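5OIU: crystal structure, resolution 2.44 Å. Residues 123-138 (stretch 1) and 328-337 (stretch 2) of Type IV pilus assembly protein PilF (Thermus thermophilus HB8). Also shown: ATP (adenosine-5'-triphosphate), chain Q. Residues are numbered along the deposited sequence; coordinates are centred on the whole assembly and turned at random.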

# COMPACT_ATOMS: atom_id res chain seq x y z
N ASP C 123 -20.70 8.74 36.87
CA ASP C 123 -19.91 7.85 37.71
C ASP C 123 -19.11 6.85 36.87
O ASP C 123 -18.83 5.74 37.33
CB ASP C 123 -20.80 7.09 38.70
CG ASP C 123 -21.78 8.00 39.42
OD1 ASP C 123 -21.30 8.96 40.04
OD2 ASP C 123 -23.02 7.74 39.37
N LEU C 124 -18.76 7.20 35.64
CA LEU C 124 -17.97 6.30 34.81
C LEU C 124 -16.48 6.49 35.00
O LEU C 124 -15.71 5.79 34.34
CB LEU C 124 -18.30 6.50 33.33
CG LEU C 124 -19.52 5.75 32.81
CD1 LEU C 124 -19.78 6.18 31.37
CD2 LEU C 124 -19.28 4.28 32.91
N GLY C 125 -16.07 7.44 35.83
CA GLY C 125 -14.67 7.69 36.11
C GLY C 125 -13.95 8.67 35.20
O GLY C 125 -12.72 8.71 35.22
N PHE C 126 -14.67 9.48 34.41
CA PHE C 126 -14.02 10.35 33.44
C PHE C 126 -13.31 11.51 34.12
O PHE C 126 -13.80 12.06 35.11
CB PHE C 126 -15.05 10.91 32.45
CG PHE C 126 -15.35 10.00 31.33
CD1 PHE C 126 -14.51 9.93 30.23
CD2 PHE C 126 -16.45 9.17 31.38
CE1 PHE C 126 -14.78 9.07 29.19
CE2 PHE C 126 -16.73 8.31 30.34
CZ PHE C 126 -15.90 8.26 29.24
N ALA C 127 -12.15 11.89 33.58
CA ALA C 127 -11.49 13.09 34.07
C ALA C 127 -12.37 14.29 33.75
O ALA C 127 -13.12 14.27 32.77
CB ALA C 127 -10.12 13.26 33.42
N PRO C 128 -12.33 15.34 34.58
CA PRO C 128 -13.33 16.42 34.42
C PRO C 128 -13.41 16.99 33.02
O PRO C 128 -14.51 17.07 32.46
CB PRO C 128 -12.87 17.46 35.45
CG PRO C 128 -12.27 16.66 36.50
CD PRO C 128 -11.54 15.53 35.80
N GLY C 129 -12.28 17.36 32.42
CA GLY C 129 -12.34 17.99 31.11
C GLY C 129 -12.78 17.03 30.02
O GLY C 129 -13.60 17.38 29.16
N VAL C 130 -12.25 15.81 30.05
CA VAL C 130 -12.60 14.82 29.04
C VAL C 130 -14.08 14.49 29.11
O VAL C 130 -14.72 14.24 28.08
CB VAL C 130 -11.71 13.57 29.24
CG1 VAL C 130 -11.94 12.55 28.12
CG2 VAL C 130 -10.26 14.01 29.32
N PHE C 131 -14.66 14.52 30.31
CA PHE C 131 -16.07 14.20 30.48
C PHE C 131 -16.98 15.17 29.73
O PHE C 131 -18.07 14.78 29.32
CB PHE C 131 -16.44 14.19 31.95
CG PHE C 131 -17.91 14.02 32.20
CD1 PHE C 131 -18.51 12.77 32.08
CD2 PHE C 131 -18.71 15.10 32.55
CE1 PHE C 131 -19.87 12.60 32.31
CE2 PHE C 131 -20.07 14.94 32.79
CZ PHE C 131 -20.65 13.70 32.67
N GLU C 132 -16.56 16.42 29.57
CA GLU C 132 -17.39 17.39 28.87
C GLU C 132 -17.35 17.17 27.37
O GLU C 132 -18.37 17.35 26.68
CB GLU C 132 -16.95 18.81 29.22
CG GLU C 132 -16.99 19.13 30.70
CD GLU C 132 -18.39 19.00 31.30
OE1 GLU C 132 -19.39 19.09 30.55
OE2 GLU C 132 -18.49 18.81 32.54
N ARG C 133 -16.20 16.79 26.82
CA ARG C 133 -16.18 16.46 25.41
C ARG C 133 -16.88 15.13 25.16
O ARG C 133 -17.47 14.93 24.09
CB ARG C 133 -14.72 16.48 24.91
CG ARG C 133 -13.96 17.74 25.37
CD ARG C 133 -12.95 18.28 24.34
NE ARG C 133 -12.37 17.23 23.50
CZ ARG C 133 -11.13 17.26 23.00
NH1 ARG C 133 -10.33 18.29 23.24
NH2 ARG C 133 -10.68 16.23 22.25
N PHE C 134 -16.93 14.26 26.17
CA PHE C 134 -17.61 12.97 26.05
C PHE C 134 -19.12 13.15 25.96
O PHE C 134 -19.77 12.55 25.09
CB PHE C 134 -17.23 12.09 27.23
CG PHE C 134 -18.03 10.81 27.33
CD1 PHE C 134 -17.84 9.79 26.41
CD2 PHE C 134 -18.93 10.61 28.37
CE1 PHE C 134 -18.56 8.61 26.51
CE2 PHE C 134 -19.65 9.42 28.47
CZ PHE C 134 -19.46 8.43 27.55
N LYS C 135 -19.69 13.92 26.89
CA LYS C 135 -21.10 14.30 26.83
C LYS C 135 -21.44 14.92 25.48
O LYS C 135 -22.50 14.65 24.90
CB LYS C 135 -21.42 15.32 27.94
CG LYS C 135 -21.95 14.76 29.24
CD LYS C 135 -22.20 15.90 30.25
CE LYS C 135 -23.16 16.95 29.71
NZ LYS C 135 -23.28 18.13 30.61
N GLU C 136 -20.55 15.75 24.98
CA GLU C 136 -20.81 16.41 23.71
C GLU C 136 -20.80 15.42 22.55
O GLU C 136 -21.59 15.57 21.62
CB GLU C 136 -19.78 17.53 23.55
CG GLU C 136 -19.73 18.17 22.20
CD GLU C 136 -18.72 19.28 22.18
OE1 GLU C 136 -18.20 19.61 23.28
OE2 GLU C 136 -18.46 19.83 21.08
N VAL C 137 -19.96 14.39 22.60
CA VAL C 137 -19.97 13.39 21.53
C VAL C 137 -21.29 12.63 21.51
O VAL C 137 -21.94 12.51 20.46
CB VAL C 137 -18.78 12.44 21.65
CG1 VAL C 137 -18.86 11.35 20.58
CG2 VAL C 137 -17.49 13.20 21.51
N ILE C 138 -21.72 12.12 22.67
CA ILE C 138 -22.92 11.29 22.71
C ILE C 138 -24.21 12.07 22.54
O ILE C 138 -25.27 11.46 22.33
CB ILE C 138 -22.98 10.47 24.01
CG1 ILE C 138 -23.19 11.39 25.22
CG2 ILE C 138 -21.74 9.61 24.16
CD1 ILE C 138 -23.38 10.60 26.53
N ARG C 328 -12.19 -1.81 40.76
CA ARG C 328 -11.54 -1.38 39.54
C ARG C 328 -12.06 -0.00 39.16
O ARG C 328 -13.09 0.45 39.67
CB ARG C 328 -11.74 -2.39 38.40
CG ARG C 328 -11.53 -3.83 38.85
CD ARG C 328 -12.09 -4.86 37.86
NE ARG C 328 -11.13 -5.11 36.80
CZ ARG C 328 -11.39 -5.82 35.70
NH1 ARG C 328 -12.58 -6.37 35.50
NH2 ARG C 328 -10.43 -5.97 34.79
N TYR C 329 -11.32 0.66 38.27
CA TYR C 329 -11.58 2.03 37.85
C TYR C 329 -11.11 2.18 36.41
O TYR C 329 -10.13 1.54 36.00
CB TYR C 329 -10.88 3.03 38.76
CG TYR C 329 -11.48 4.42 38.85
CD1 TYR C 329 -11.19 5.38 37.90
CD2 TYR C 329 -12.28 4.78 39.93
CE1 TYR C 329 -11.69 6.67 38.01
CE2 TYR C 329 -12.79 6.05 40.05
CZ TYR C 329 -12.50 7.00 39.08
OH TYR C 329 -13.01 8.28 39.17
N ALA C 330 -11.81 2.98 35.63
CA ALA C 330 -11.54 3.05 34.21
C ALA C 330 -10.63 4.23 33.91
O ALA C 330 -10.64 5.24 34.62
CB ALA C 330 -12.84 3.19 33.41
N ILE C 331 -9.82 4.07 32.85
CA ILE C 331 -9.00 5.14 32.29
C ILE C 331 -9.33 5.26 30.80
O ILE C 331 -9.66 4.27 30.13
CB ILE C 331 -7.50 4.89 32.53
CG1 ILE C 331 -6.96 3.77 31.63
CG2 ILE C 331 -7.23 4.50 33.97
CD1 ILE C 331 -5.55 3.36 32.01
N HIS C 332 -9.25 6.48 30.28
CA HIS C 332 -9.90 6.78 29.01
C HIS C 332 -8.99 7.49 28.03
O HIS C 332 -8.11 8.27 28.40
CB HIS C 332 -11.12 7.63 29.24
CG HIS C 332 -12.13 7.01 30.15
ND1 HIS C 332 -12.35 7.46 31.44
CD2 HIS C 332 -12.99 5.98 29.96
CE1 HIS C 332 -13.30 6.73 32.00
NE2 HIS C 332 -13.71 5.83 31.12
N GLU C 333 -9.25 7.22 26.76
CA GLU C 333 -8.68 7.96 25.64
C GLU C 333 -9.81 8.30 24.69
O GLU C 333 -10.44 7.38 24.13
CB GLU C 333 -7.61 7.12 24.95
CG GLU C 333 -6.70 7.88 24.06
CD GLU C 333 -5.59 7.01 23.57
OE1 GLU C 333 -5.84 6.22 22.64
OE2 GLU C 333 -4.48 7.11 24.15
N LEU C 334 -10.10 9.60 24.51
CA LEU C 334 -11.28 10.05 23.75
C LEU C 334 -10.86 10.87 22.54
O LEU C 334 -10.51 12.05 22.67
CB LEU C 334 -12.25 10.85 24.63
CG LEU C 334 -13.46 11.45 23.88
CD1 LEU C 334 -14.29 10.43 23.13
CD2 LEU C 334 -14.38 12.26 24.82
N LEU C 335 -10.92 10.24 21.38
CA LEU C 335 -10.62 10.87 20.10
C LEU C 335 -11.91 11.45 19.55
O LEU C 335 -12.78 10.71 19.07
CB LEU C 335 -10.01 9.85 19.14
CG LEU C 335 -9.35 10.36 17.86
CD1 LEU C 335 -8.44 9.29 17.29
CD2 LEU C 335 -10.37 10.75 16.81
N VAL C 336 -12.03 12.78 19.61
CA VAL C 336 -13.16 13.52 19.05
C VAL C 336 -12.77 14.02 17.67
O VAL C 336 -11.76 14.72 17.51
CB VAL C 336 -13.59 14.68 19.97
CG1 VAL C 336 -14.81 15.39 19.40
CG2 VAL C 336 -13.89 14.18 21.36
N VAL C 337 -13.58 13.66 16.68
CA VAL C 337 -13.24 13.89 15.28
C VAL C 337 -13.60 15.33 14.88
O VAL C 337 -14.74 15.77 15.08
CB VAL C 337 -13.98 12.88 14.39
CG1 VAL C 337 -13.76 13.19 12.91
CG2 VAL C 337 -13.53 11.47 14.73
PG ATP Q . -16.13 -8.15 26.53
O1G ATP Q . -14.74 -8.00 25.91
O2G ATP Q . -17.26 -7.70 25.63
O3G ATP Q . -16.40 -9.50 27.14
PB ATP Q . -16.35 -5.64 27.91
O1B ATP Q . -15.15 -4.98 27.28
O2B ATP Q . -17.75 -5.33 27.44
O3B ATP Q . -16.16 -7.24 27.86
PA ATP Q . -17.65 -5.45 30.40
O1A ATP Q . -18.58 -4.28 30.43
O2A ATP Q . -18.21 -6.82 30.11
O3A ATP Q . -16.34 -5.27 29.47
O5' ATP Q . -16.99 -5.45 31.87
C5' ATP Q . -16.06 -6.44 32.29
C4' ATP Q . -16.05 -6.40 33.81
O4' ATP Q . -15.54 -5.15 34.29
C3' ATP Q . -17.47 -6.53 34.34
O3' ATP Q . -17.35 -7.43 35.46
C2' ATP Q . -17.85 -5.10 34.71
O2' ATP Q . -18.86 -4.99 35.73
C1' ATP Q . -16.50 -4.48 35.09
N9 ATP Q . -16.42 -3.03 34.78
C8 ATP Q . -16.72 -2.48 33.58
N7 ATP Q . -16.53 -1.14 33.61
C5 ATP Q . -16.11 -0.80 34.84
C6 ATP Q . -15.74 0.46 35.53
N6 ATP Q . -15.79 1.65 34.89
N1 ATP Q . -15.34 0.37 36.81
C2 ATP Q . -15.29 -0.81 37.45
N3 ATP Q . -15.61 -2.00 36.89
C4 ATP Q . -16.03 -2.06 35.61
O HOH W 1 -10.93 10.21 31.68

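The most distinctive feature of this contact is a face-to-face stack between Phe126, in the loop ahead of the helix, and His332 of the strand. The ring centroids lie 3.8 Å apart with the planes at 11°, and Phe126 CE1 comes to 3.5 Å from His332 CG. The CA-to-CB bond of Phe126 points away from the strand, yet with chi1 in the m rotamer (-83°) the ring returns to lie over the imidazole, whose own CA-to-CB bond points toward the loop.

No direct hydrogen bond joins the two stretches, but water 1 bridges them beside the stack. It accepts from Ala127 N at 2.8 Å and lies 3.1 Å from His332 ND1, a hydrogen bond whose direction is not decided. The imidazole is thus held on one face by an aromatic ring, while its edge meets the loop backbone: His332 CE1 is 3.5 Å from Leu124 O and 3.8 Å from Gly125 C.

Gly125 allows the loop to pass this close. Its CA lies 3.5 Å from Tyr329 OH, and an ideal CB would fall 3.0 Å from Tyr329 CE1, a clash. Its backbone angles (89/15) impose the same restriction independently, since a CB would also be jammed against the carbonyl oxygen of Leu124. Nearby, Ala330 places its CB 4.0 Å from Leu124 O and, on the ligand side, 3.6 Å from N6 of ATP, so this small side chain touches both the loop and the nucleotide.

Beyond the loop, the contact becomes apolar. The helix and strand run at 48° to one another, their axes approaching to 9.6 Å. Along the strand, Ala330, His332, Leu334 and Val336 point toward the first stretch, whereas the intervening Ile331, Glu333 and Leu335 point away, as expected of strand alternation. Leu334 has the largest area covered by the opposing stretch. Its CD2 packs 3.7 Å from Phe134 CB and also reaches the helix backbone, 3.5 Å from Phe134 N and 3.8 Å from Val130 O. These two backbone atoms are already paired in a 2.9 Å helical hydrogen bond, Phe134 N to Val130 O, so the methyl rests against a satisfied turn. Val130 CG1 adds a contact with Leu334 CB at 3.9 Å.

Further along, Val137 CG2 meets Val336 CG2 at 3.7 Å. Arg133 extends alongside, its guanidinium presenting an edge to the same valine, with NH2 3.9 Å from Val336 CG2; this is a packing contact, without a hydrogen bond to the strand.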